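Local coordinates for transcriptional activator PlcR protein (Bacillus thuringiensis, PDB 3U3W) that activates transcription of virulence genes as a quorum-sensing regulator, binding DNA through a helix-turn-helix domain once its helical-repeat domain has taken up the signal peptide PapR, at residues A[176-181]-A[200-205]; A[191-196]-A[227-232]; A[221-226]-A[237-242]; A[242-247]-A[258-263]. All blocks are in the same frame, centred on the assembly; numbering follows the deposited sequence.

Contact 1 (A[176-181]-A[200-205])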
# COMPACT_ATOMS: atom_id res chain seq x y z
N ASP A 176 19.00 16.30 -12.64
CA ASP A 176 19.63 16.48 -11.34
C ASP A 176 18.61 16.48 -10.20
O ASP A 176 18.91 16.02 -9.10
CB ASP A 176 20.50 17.75 -11.31
CG ASP A 176 21.88 17.54 -11.95
OD1 ASP A 176 22.46 16.43 -11.84
OD2 ASP A 176 22.39 18.50 -12.57
N LEU A 177 17.41 16.99 -10.45
CA LEU A 177 16.36 17.00 -9.44
C LEU A 177 15.78 15.59 -9.22
O LEU A 177 15.53 15.19 -8.08
CB LEU A 177 15.26 18.02 -9.77
CG LEU A 177 14.16 18.12 -8.70
CD1 LEU A 177 14.70 18.06 -7.26
CD2 LEU A 177 13.27 19.37 -8.88
N PHE A 178 15.62 14.83 -10.30
CA PHE A 178 15.23 13.43 -10.18
C PHE A 178 16.22 12.64 -9.32
O PHE A 178 15.82 11.90 -8.41
CB PHE A 178 15.08 12.79 -11.56
CG PHE A 178 13.86 13.24 -12.28
CD1 PHE A 178 12.60 13.22 -11.65
CD2 PHE A 178 13.94 13.73 -13.58
CE1 PHE A 178 11.46 13.66 -12.30
CE2 PHE A 178 12.80 14.17 -14.24
CZ PHE A 178 11.55 14.13 -13.59
N GLU A 179 17.51 12.79 -9.61
CA GLU A 179 18.53 12.12 -8.82
C GLU A 179 18.45 12.52 -7.35
O GLU A 179 18.61 11.68 -6.48
CB GLU A 179 19.93 12.38 -9.38
CG GLU A 179 20.16 11.80 -10.77
CD GLU A 179 21.58 12.06 -11.25
OE1 GLU A 179 22.29 12.86 -10.60
OE2 GLU A 179 21.99 11.45 -12.27
N GLN A 180 18.20 13.79 -7.06
CA GLN A 180 18.06 14.21 -5.65
C GLN A 180 16.88 13.53 -4.97
O GLN A 180 16.97 13.18 -3.80
CB GLN A 180 17.87 15.71 -5.52
CG GLN A 180 19.11 16.56 -5.46
CD GLN A 180 18.75 18.04 -5.56
OE1 GLN A 180 19.18 18.73 -6.48
NE2 GLN A 180 17.92 18.52 -4.62
N ILE A 181 15.76 13.39 -5.69
CA ILE A 181 14.57 12.73 -5.14
C ILE A 181 14.82 11.26 -4.81
O ILE A 181 14.48 10.79 -3.72
CB ILE A 181 13.31 12.87 -6.07
CG1 ILE A 181 12.92 14.33 -6.22
CG2 ILE A 181 12.13 12.06 -5.52
CD1 ILE A 181 12.14 14.64 -7.49
N TYR A 200 10.51 6.53 -13.74
CA TYR A 200 9.88 6.63 -15.05
C TYR A 200 10.08 8.01 -15.66
O TYR A 200 10.38 8.13 -16.85
CB TYR A 200 8.41 6.32 -14.96
CG TYR A 200 7.65 6.55 -16.24
CD1 TYR A 200 7.78 5.67 -17.31
CD2 TYR A 200 6.80 7.63 -16.38
CE1 TYR A 200 7.08 5.86 -18.48
CE2 TYR A 200 6.08 7.84 -17.55
CZ TYR A 200 6.22 6.95 -18.59
OH TYR A 200 5.50 7.15 -19.74
N ASN A 201 9.87 9.04 -14.84
CA ASN A 201 9.96 10.42 -15.31
C ASN A 201 11.41 10.70 -15.63
O ASN A 201 11.73 11.25 -16.68
CB ASN A 201 9.45 11.40 -14.24
CG ASN A 201 7.93 11.35 -14.05
OD1 ASN A 201 7.17 11.07 -14.99
ND2 ASN A 201 7.47 11.63 -12.82
N HIS A 202 12.28 10.28 -14.72
CA HIS A 202 13.73 10.32 -14.91
C HIS A 202 14.13 9.64 -16.22
O HIS A 202 14.93 10.20 -16.99
CB HIS A 202 14.42 9.64 -13.72
CG HIS A 202 15.90 9.81 -13.70
ND1 HIS A 202 16.71 9.11 -12.83
CD2 HIS A 202 16.72 10.60 -14.43
CE1 HIS A 202 17.97 9.46 -13.04
NE2 HIS A 202 18.00 10.36 -14.00
N ALA A 203 13.58 8.46 -16.49
CA ALA A 203 13.88 7.74 -17.72
C ALA A 203 13.47 8.56 -18.94
O ALA A 203 14.22 8.62 -19.91
CB ALA A 203 13.21 6.40 -17.76
N LYS A 204 12.30 9.19 -18.87
CA LYS A 204 11.84 10.03 -19.98
C LYS A 204 12.82 11.18 -20.25
O LYS A 204 13.16 11.43 -21.39
CB LYS A 204 10.42 10.57 -19.73
CG LYS A 204 9.31 9.53 -19.86
CD LYS A 204 7.94 10.14 -19.52
CE LYS A 204 7.57 11.24 -20.50
NZ LYS A 204 7.47 10.67 -21.86
N ALA A 205 13.24 11.86 -19.18
CA ALA A 205 14.23 12.93 -19.26
C ALA A 205 15.61 12.49 -19.83
O ALA A 205 16.19 13.19 -20.65
CB ALA A 205 14.38 13.61 -17.88
O HOH W 1 21.09 10.42 -14.24
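Helices 171-187 and 192-208 are consecutive antiparallel helices of the TPR-like superhelical domain, the axes of their short segments 9.7 Å apart. Phe178 is the wedge between them. Its CG stands anti to the carbonyl carbon (chi1 -73°), which sends the ring across to helix 192-208, where one face lies on the backbone of Asn201 and His202; the closest of these approaches is Phe178 CD2 to His202 CA at 3.7 Å. The far end of the ring runs at about a right angle to Asn201, with Phe178 CZ 3.5 Å from Asn201 CB, while Phe178 CE2 reaches the methyl of Ala205. His202 takes the other course: its CG is anti to the backbone N (chi1 -171°), so its imidazole slides back past Phe178 in the opposite direction. The rings, their planes 26° apart, are slid so far that they barely overlap, and it is Phe178 CB that sits over the imidazole face, a CH-pi contact 4.1 Å from the centroid. Beyond CB, Asn201 turns its amide to Asn159 and to the backbone of the bound peptide, so the residue that carries Phe178 also lines the peptide groove. At the exposed margin the extended Glu179 chain crosses His202 obliquely, Glu179 CG near His202 CE1, and a water in the imidazole plane joins Glu179 OE2 to His202 NE2, its O 3.1 Å from His202 NE2.

Contact 2 (A[191-196]-A[227-232])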
# COMPACT_ATOMS: atom_id res chain seq x y z
N ASN A 191 8.40 3.76 -0.05
CA ASN A 191 7.26 4.18 -0.85
C ASN A 191 7.63 3.78 -2.27
O ASN A 191 8.04 4.62 -3.08
CB ASN A 191 7.07 5.68 -0.77
CG ASN A 191 5.80 6.15 -1.47
OD1 ASN A 191 5.16 5.41 -2.23
ND2 ASN A 191 5.44 7.40 -1.22
N GLU A 192 7.50 2.49 -2.57
CA GLU A 192 8.07 1.96 -3.80
C GLU A 192 7.28 2.32 -5.07
O GLU A 192 7.86 2.43 -6.15
CB GLU A 192 8.33 0.46 -3.66
CG GLU A 192 9.16 0.13 -2.42
CD GLU A 192 10.04 -1.10 -2.57
OE1 GLU A 192 11.15 -0.98 -3.15
OE2 GLU A 192 9.62 -2.18 -2.09
N GLU A 193 5.97 2.53 -4.94
CA GLU A 193 5.21 3.10 -6.06
C GLU A 193 5.76 4.45 -6.50
O GLU A 193 5.94 4.68 -7.69
CB GLU A 193 3.73 3.21 -5.74
CG GLU A 193 2.93 1.96 -6.14
CD GLU A 193 1.55 1.94 -5.50
OE1 GLU A 193 1.33 2.67 -4.50
OE2 GLU A 193 0.68 1.20 -6.02
N PHE A 194 6.04 5.34 -5.54
CA PHE A 194 6.62 6.63 -5.88
C PHE A 194 7.99 6.50 -6.57
O PHE A 194 8.26 7.15 -7.57
CB PHE A 194 6.70 7.57 -4.67
CG PHE A 194 7.15 8.96 -5.02
CD1 PHE A 194 6.48 9.69 -6.01
CD2 PHE A 194 8.23 9.54 -4.38
CE1 PHE A 194 6.89 10.96 -6.34
CE2 PHE A 194 8.66 10.83 -4.71
CZ PHE A 194 7.99 11.54 -5.68
N ASP A 195 8.85 5.65 -6.01
CA ASP A 195 10.13 5.29 -6.59
C ASP A 195 9.97 4.92 -8.06
O ASP A 195 10.75 5.35 -8.92
CB ASP A 195 10.71 4.10 -5.81
CG ASP A 195 12.23 3.96 -5.93
OD1 ASP A 195 12.93 4.29 -4.95
OD2 ASP A 195 12.73 3.51 -6.99
N VAL A 196 8.96 4.11 -8.36
CA VAL A 196 8.73 3.67 -9.73
C VAL A 196 8.36 4.86 -10.60
O VAL A 196 8.80 4.97 -11.75
CB VAL A 196 7.61 2.60 -9.82
CG1 VAL A 196 7.17 2.41 -11.26
CG2 VAL A 196 8.07 1.28 -9.24
N CYS A 227 7.04 -5.32 -10.82
CA CYS A 227 6.69 -6.74 -10.71
C CYS A 227 6.83 -7.31 -9.29
O CYS A 227 5.98 -8.07 -8.84
CB CYS A 227 7.48 -7.57 -11.71
SG CYS A 227 7.07 -7.13 -13.41
N ARG A 228 7.87 -6.90 -8.58
CA ARG A 228 8.09 -7.36 -7.22
C ARG A 228 7.01 -6.89 -6.26
O ARG A 228 6.66 -7.61 -5.32
CB ARG A 228 9.48 -6.93 -6.71
CG ARG A 228 9.67 -7.16 -5.23
CD ARG A 228 11.14 -7.05 -4.81
NE ARG A 228 11.72 -5.76 -5.15
CZ ARG A 228 11.46 -4.63 -4.50
NH1 ARG A 228 10.64 -4.64 -3.46
NH2 ARG A 228 12.03 -3.50 -4.88
N ILE A 229 6.48 -5.69 -6.46
CA ILE A 229 5.42 -5.20 -5.58
C ILE A 229 4.02 -5.41 -6.18
O ILE A 229 3.03 -4.98 -5.63
CB ILE A 229 5.63 -3.71 -5.18
CG1 ILE A 229 5.38 -2.76 -6.35
CG2 ILE A 229 7.05 -3.50 -4.62
CD1 ILE A 229 5.57 -1.30 -5.96
N ASN A 230 3.96 -6.10 -7.31
CA ASN A 230 2.71 -6.31 -8.02
C ASN A 230 1.92 -5.04 -8.33
O ASN A 230 0.70 -5.00 -8.16
CB ASN A 230 1.84 -7.31 -7.26
CG ASN A 230 2.53 -8.65 -7.08
OD1 ASN A 230 2.66 -9.15 -5.96
ND2 ASN A 230 3.00 -9.23 -8.17
N SER A 231 2.62 -4.02 -8.82
CA SER A 231 1.99 -2.76 -9.20
C SER A 231 1.86 -2.62 -10.71
O SER A 231 2.80 -2.91 -11.45
CB SER A 231 2.79 -1.59 -8.66
OG SER A 231 2.00 -0.41 -8.64
N MET A 232 0.69 -2.17 -11.15
CA MET A 232 0.35 -2.00 -12.57
C MET A 232 0.29 -0.53 -12.90
O MET A 232 -0.01 -0.16 -14.04
CB MET A 232 -1.07 -2.53 -12.84
CG MET A 232 -1.22 -3.99 -13.05
SD MET A 232 -2.79 -4.41 -13.81
CE MET A 232 -3.90 -4.30 -12.41
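The N-terminus of helix 192-208 meets the end of helix 212-228 and the turn after it, two neighbouring helices of the TPR-like domain. Asn191 is the N-cap of the first, its OD1 accepting a weak bond from Phe194 N; the second closes in a Schellman motif with Asn230, at positive phi, as the C-prime residue. Glu192 carries most of the polar contact. Its CB touches Ile229 CD1 at 4.0 Å. CG, anti to the carbonyl carbon, leads an extended chain out to the carboxylate, which Arg228 grips end-on with two nitrogens: Arg228 NH1 gives a bond of 3.0 Å to Glu192 OE2, and NH2 one of 3.2 Å to Glu192 OE1. Both are nearly straight (167° and 171°) and lie close to the guanidinium plane, yet they meet the oxygens from above the carboxylate plane, since the two flat groups are tilted 33° apart. Glu192 OE2 also rests 3.8 Å from Ile229 CG2. Next to this bridge Ile229, with CG1 in the crowded position between N and the carbonyl carbon, pushes CD1 against the backbone N of Glu193. Glu193 swings its carboxylate over to Ser231, where Glu193 OE2 and Ser231 OG are 3.3 Å apart, at best a weak hydrogen bond whose proton has another acceptor within reach. The backbones of Asn230 and Met232 bond to the second subunit. At this surface site the two-pronged ion pair, flanked by Ile229 CG2, fixes Arg228 in direction as well as distance, whereas the single long Glu193 link is probably weaker and less directional.

Contact 3 (A[221-226]-A[237-242])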
# COMPACT_ATOMS: atom_id res chain seq x y z
N LYS A 221 14.94 -1.13 -14.19
CA LYS A 221 14.91 -1.07 -12.74
C LYS A 221 13.46 -0.86 -12.26
O LYS A 221 12.99 -1.55 -11.36
CB LYS A 221 15.81 0.06 -12.23
CG LYS A 221 16.14 -0.02 -10.76
CD LYS A 221 17.57 -0.49 -10.55
CE LYS A 221 17.88 -1.76 -11.36
NZ LYS A 221 19.06 -2.52 -10.83
N ALA A 222 12.75 0.08 -12.88
CA ALA A 222 11.40 0.39 -12.44
C ALA A 222 10.41 -0.77 -12.74
O ALA A 222 9.58 -1.10 -11.91
CB ALA A 222 10.94 1.74 -13.02
N ILE A 223 10.54 -1.40 -13.90
CA ILE A 223 9.79 -2.61 -14.22
C ILE A 223 10.02 -3.73 -13.20
O ILE A 223 9.07 -4.40 -12.80
CB ILE A 223 10.14 -3.13 -15.65
CG1 ILE A 223 9.73 -2.07 -16.69
CG2 ILE A 223 9.53 -4.52 -15.90
CD1 ILE A 223 9.77 -2.54 -18.15
N GLU A 224 11.27 -3.92 -12.79
CA GLU A 224 11.58 -4.92 -11.77
C GLU A 224 10.87 -4.60 -10.46
O GLU A 224 10.24 -5.47 -9.85
CB GLU A 224 13.10 -5.02 -11.55
CG GLU A 224 13.50 -5.89 -10.35
CD GLU A 224 14.75 -5.36 -9.64
OE1 GLU A 224 15.82 -5.27 -10.28
OE2 GLU A 224 14.66 -5.02 -8.43
N ILE A 225 10.98 -3.35 -10.01
CA ILE A 225 10.31 -2.92 -8.79
C ILE A 225 8.80 -3.11 -8.89
O ILE A 225 8.15 -3.52 -7.94
CB ILE A 225 10.61 -1.46 -8.44
CG1 ILE A 225 12.12 -1.28 -8.22
CG2 ILE A 225 9.83 -1.03 -7.19
CD1 ILE A 225 12.55 0.16 -8.11
N SER A 226 8.24 -2.80 -10.06
CA SER A 226 6.81 -2.94 -10.28
C SER A 226 6.35 -4.39 -10.15
O SER A 226 5.37 -4.67 -9.47
CB SER A 226 6.42 -2.38 -11.65
OG SER A 226 6.54 -0.98 -11.66
N GLN A 237 3.27 2.13 -19.26
CA GLN A 237 4.13 3.23 -19.69
C GLN A 237 5.58 2.80 -19.75
O GLN A 237 6.29 3.19 -20.67
CB GLN A 237 3.97 4.44 -18.76
CG GLN A 237 2.55 5.00 -18.72
CD GLN A 237 1.67 4.28 -17.68
OE1 GLN A 237 1.62 3.05 -17.65
NE2 GLN A 237 0.99 5.06 -16.83
N LEU A 238 6.00 1.98 -18.79
CA LEU A 238 7.38 1.50 -18.69
C LEU A 238 7.76 0.60 -19.86
O LEU A 238 8.79 0.81 -20.48
CB LEU A 238 7.60 0.78 -17.35
CG LEU A 238 7.70 1.76 -16.17
CD1 LEU A 238 7.61 1.08 -14.81
CD2 LEU A 238 8.98 2.60 -16.29
N TYR A 239 6.93 -0.38 -20.18
CA TYR A 239 7.14 -1.19 -21.37
C TYR A 239 7.20 -0.37 -22.64
O TYR A 239 7.97 -0.68 -23.53
CB TYR A 239 6.07 -2.26 -21.52
CG TYR A 239 6.32 -3.42 -20.61
CD1 TYR A 239 7.49 -4.16 -20.70
CD2 TYR A 239 5.41 -3.75 -19.62
CE1 TYR A 239 7.73 -5.22 -19.84
CE2 TYR A 239 5.64 -4.79 -18.76
CZ TYR A 239 6.81 -5.52 -18.88
OH TYR A 239 7.02 -6.57 -18.01
N TYR A 240 6.37 0.67 -22.72
CA TYR A 240 6.37 1.54 -23.87
C TYR A 240 7.73 2.25 -23.92
O TYR A 240 8.44 2.19 -24.93
CB TYR A 240 5.20 2.55 -23.79
CG TYR A 240 5.20 3.57 -24.91
CD1 TYR A 240 4.55 3.30 -26.11
CD2 TYR A 240 5.88 4.78 -24.78
CE1 TYR A 240 4.57 4.23 -27.16
CE2 TYR A 240 5.89 5.71 -25.82
CZ TYR A 240 5.24 5.43 -27.00
OH TYR A 240 5.26 6.34 -28.01
N GLN A 241 8.10 2.89 -22.82
CA GLN A 241 9.40 3.53 -22.72
C GLN A 241 10.56 2.59 -23.05
O GLN A 241 11.55 3.01 -23.66
CB GLN A 241 9.61 4.12 -21.33
CG GLN A 241 10.78 5.04 -21.30
CD GLN A 241 10.62 6.13 -22.32
OE1 GLN A 241 9.59 6.81 -22.36
NE2 GLN A 241 11.61 6.28 -23.18
N ARG A 242 10.45 1.33 -22.66
CA ARG A 242 11.52 0.38 -22.89
C ARG A 242 11.57 0.03 -24.37
O ARG A 242 12.65 -0.09 -24.95
CB ARG A 242 11.40 -0.85 -21.99
CG ARG A 242 11.10 -2.16 -22.68
CD ARG A 242 12.17 -3.23 -22.44
NE ARG A 242 12.27 -3.73 -21.07
CZ ARG A 242 11.75 -4.88 -20.63
NH1 ARG A 242 11.07 -5.65 -21.47
NH2 ARG A 242 11.90 -5.26 -19.35
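Helices 212-228 and 235-248 form an antiparallel helical hairpin of the TPR-like domain, the axes of their short segments 10.0 Å apart. No hydrogen bond joins the segments; the contact is made by interlocking side chains. Ile223 stands at its centre. With CG1 anti to the carbonyl carbon (chi1 -63°) and CD1 continuing almost straight (chi2 -169°), it slides past Leu238 in the opposite direction, bringing Ile223 CG1 to 3.6 Å from Leu238 CB. The terminal CD1 then meets two adjoining flat groups. It lies over one face of the Tyr239 ring, 4.1 Å from the centroid and offset toward the rim, in a CH-pi contact; Ile223 CD1 also lies over one face of the Arg242 guanidinium, 3.7 Å from Arg242 NH2. The other branch, Ile223 CG2, comes to 3.9 Å from Tyr239 OH. Arg242 attains this position through a chain bent at chi2 and chi3 and is fastened there by a hydrogen bond from NE to Asn220 OD1, one turn before Ile223, while its NH1 lies at the edge of the Tyr239 ring. On the other flank Leu238 (chi1 -75°) turns CD1 back onto helix 212-228, 3.8 Å from Ala222 CB and 3.9 Å from Ser226 OG. Tyr239 further packs on Phe266 of helix 253-269 and on Ile269 of the second subunit, and Gln237 reaches an acidic side chain of the bound peptide. Consecutive antiparallel helices joined in this way stack into the right-handed superhelix of a TPR-like domain.

Contact 4 (A[242-247]-A[258-263])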
# COMPACT_ATOMS: atom_id res chain seq x y z
N ARG A 242 10.45 1.33 -22.66
CA ARG A 242 11.52 0.38 -22.89
C ARG A 242 11.57 0.03 -24.37
O ARG A 242 12.65 -0.09 -24.95
CB ARG A 242 11.40 -0.85 -21.99
CG ARG A 242 11.10 -2.16 -22.68
CD ARG A 242 12.17 -3.23 -22.44
NE ARG A 242 12.27 -3.73 -21.07
CZ ARG A 242 11.75 -4.88 -20.63
NH1 ARG A 242 11.07 -5.65 -21.47
NH2 ARG A 242 11.90 -5.26 -19.35
N GLY A 243 10.41 -0.08 -25.00
CA GLY A 243 10.35 -0.19 -26.45
C GLY A 243 11.03 1.00 -27.15
O GLY A 243 11.77 0.81 -28.11
N GLU A 244 10.76 2.22 -26.68
CA GLU A 244 11.41 3.41 -27.20
C GLU A 244 12.94 3.29 -27.10
O GLU A 244 13.65 3.55 -28.06
CB GLU A 244 10.97 4.67 -26.45
CG GLU A 244 9.50 5.02 -26.57
CD GLU A 244 9.19 5.73 -27.87
OE1 GLU A 244 9.28 6.98 -27.90
OE2 GLU A 244 8.86 5.04 -28.86
N CYS A 245 13.44 2.89 -25.94
CA CYS A 245 14.88 2.78 -25.72
C CYS A 245 15.48 1.70 -26.61
O CYS A 245 16.52 1.90 -27.23
CB CYS A 245 15.19 2.49 -24.26
SG CYS A 245 14.90 3.85 -23.17
N LEU A 246 14.81 0.56 -26.67
CA LEU A 246 15.23 -0.57 -27.47
C LEU A 246 15.36 -0.19 -28.94
O LEU A 246 16.26 -0.68 -29.63
CB LEU A 246 14.25 -1.73 -27.31
CG LEU A 246 14.20 -2.44 -25.94
CD1 LEU A 246 13.37 -3.71 -26.01
CD2 LEU A 246 15.59 -2.76 -25.42
N ARG A 247 14.48 0.69 -29.41
CA ARG A 247 14.52 1.15 -30.80
C ARG A 247 15.77 2.00 -31.05
O ARG A 247 16.48 1.80 -32.02
CB ARG A 247 13.25 1.93 -31.16
CG ARG A 247 12.93 1.98 -32.64
CD ARG A 247 11.42 2.12 -32.87
NE ARG A 247 10.83 3.16 -32.04
CZ ARG A 247 10.79 4.45 -32.36
NH1 ARG A 247 11.31 4.87 -33.51
NH2 ARG A 247 10.24 5.33 -31.52
N ASP A 258 8.07 -6.87 -28.76
CA ASP A 258 7.66 -7.43 -27.47
C ASP A 258 7.28 -6.34 -26.48
O ASP A 258 6.21 -6.40 -25.88
CB ASP A 258 8.79 -8.29 -26.88
CG ASP A 258 8.36 -9.02 -25.61
OD1 ASP A 258 7.48 -9.90 -25.69
OD2 ASP A 258 8.91 -8.71 -24.52
N ALA A 259 8.17 -5.36 -26.31
CA ALA A 259 7.94 -4.32 -25.32
C ALA A 259 6.65 -3.58 -25.62
O ALA A 259 5.84 -3.38 -24.72
CB ALA A 259 9.12 -3.37 -25.24
N TYR A 260 6.46 -3.21 -26.88
CA TYR A 260 5.26 -2.46 -27.28
C TYR A 260 3.97 -3.27 -27.11
O TYR A 260 2.92 -2.72 -26.77
CB TYR A 260 5.39 -1.93 -28.71
CG TYR A 260 6.35 -0.77 -28.89
CD1 TYR A 260 6.21 0.41 -28.15
CD2 TYR A 260 7.39 -0.84 -29.82
CE1 TYR A 260 7.09 1.47 -28.32
CE2 TYR A 260 8.27 0.23 -30.00
CZ TYR A 260 8.11 1.38 -29.25
OH TYR A 260 8.98 2.43 -29.42
N LYS A 261 4.05 -4.58 -27.36
CA LYS A 261 2.90 -5.47 -27.16
C LYS A 261 2.50 -5.52 -25.69
O LYS A 261 1.32 -5.43 -25.35
CB LYS A 261 3.20 -6.87 -27.68
CG LYS A 261 3.13 -7.00 -29.20
CD LYS A 261 3.75 -8.31 -29.68
CE LYS A 261 2.87 -9.52 -29.35
NZ LYS A 261 2.69 -9.75 -27.88
N LYS A 262 3.49 -5.65 -24.83
CA LYS A 262 3.23 -5.63 -23.40
C LYS A 262 2.57 -4.32 -22.97
O LYS A 262 1.67 -4.32 -22.13
CB LYS A 262 4.52 -5.90 -22.61
CG LYS A 262 5.00 -7.35 -22.70
CD LYS A 262 6.33 -7.50 -21.95
CE LYS A 262 6.67 -8.95 -21.63
NZ LYS A 262 6.82 -9.80 -22.83
N ALA A 263 2.99 -3.20 -23.57
CA ALA A 263 2.38 -1.91 -23.24
C ALA A 263 0.94 -1.86 -23.70
O ALA A 263 0.07 -1.44 -22.95
CB ALA A 263 3.17 -0.75 -23.86
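Where helices 235-248 and 253-269 pass antiparallel at -165°, the axes of their short segments come within 8.6 Å of each other. The tightest point is Gly243 against Ala259, CA to CA 4.9 Å. Ala259 CB presses on Gly243 N and on Arg242 CG, each at 3.5 Å. Tyr260, its CG anti to the carbonyl carbon (chi1 -73°), lays one ring face over Gly243 CA, a CH-pi contact 4.1 Å from the centroid; with no side chain at Gly243, the ring can lie directly on its CA. The hydroxyl beyond is held twice. Tyr260 OH donates to the anti lone pair of Glu244 OE2, 2.7 Å away, and accepts from Arg247 NE at 3.3 Å, in the guanidinium plane. Arg247 NH2 bonds the same Glu244 OE2 from above the carboxylate plane, so Tyr260, Glu244 and Arg247 are mutually hydrogen-bonded. Lys282 adds a salt bridge to Glu244; these charges probably keep Glu244 ionised. The outer flanks are looser: Arg247 is exposed, Leu246 CD1 stays 4.3 Å from Ala259 CB, and Lys262 pairs with Asp258 on its own helix. Small residues at the crossing, Gly243 and Ala259, let the axes approach closely, as in the antiparallel helix pairs of TPR domains.

The four contacts follow successive helices of one superhelical domain, from helix 171-187 to helix 253-269. Contacts 1 and 2 share helix 192-208 and touch through Ile181 and Phe194; contacts 2 and 3 share helix 212-228, their centres about 10 Å apart, and Val196 packs on Ser226. Contacts 3 and 4 meet at Arg242, also with centres about 10 Å apart. Tyr200 spans contacts 1 and 3, its CD1 3.4 Å from Leu238 CD2. The bound peptide is reached from contact 1 and contact 3, whereas contacts 2, 3 and 4 touch the second subunit. All are remote from DNA, with nearest atoms about 32 Å away for contact 2 and 53 Å for contact 4.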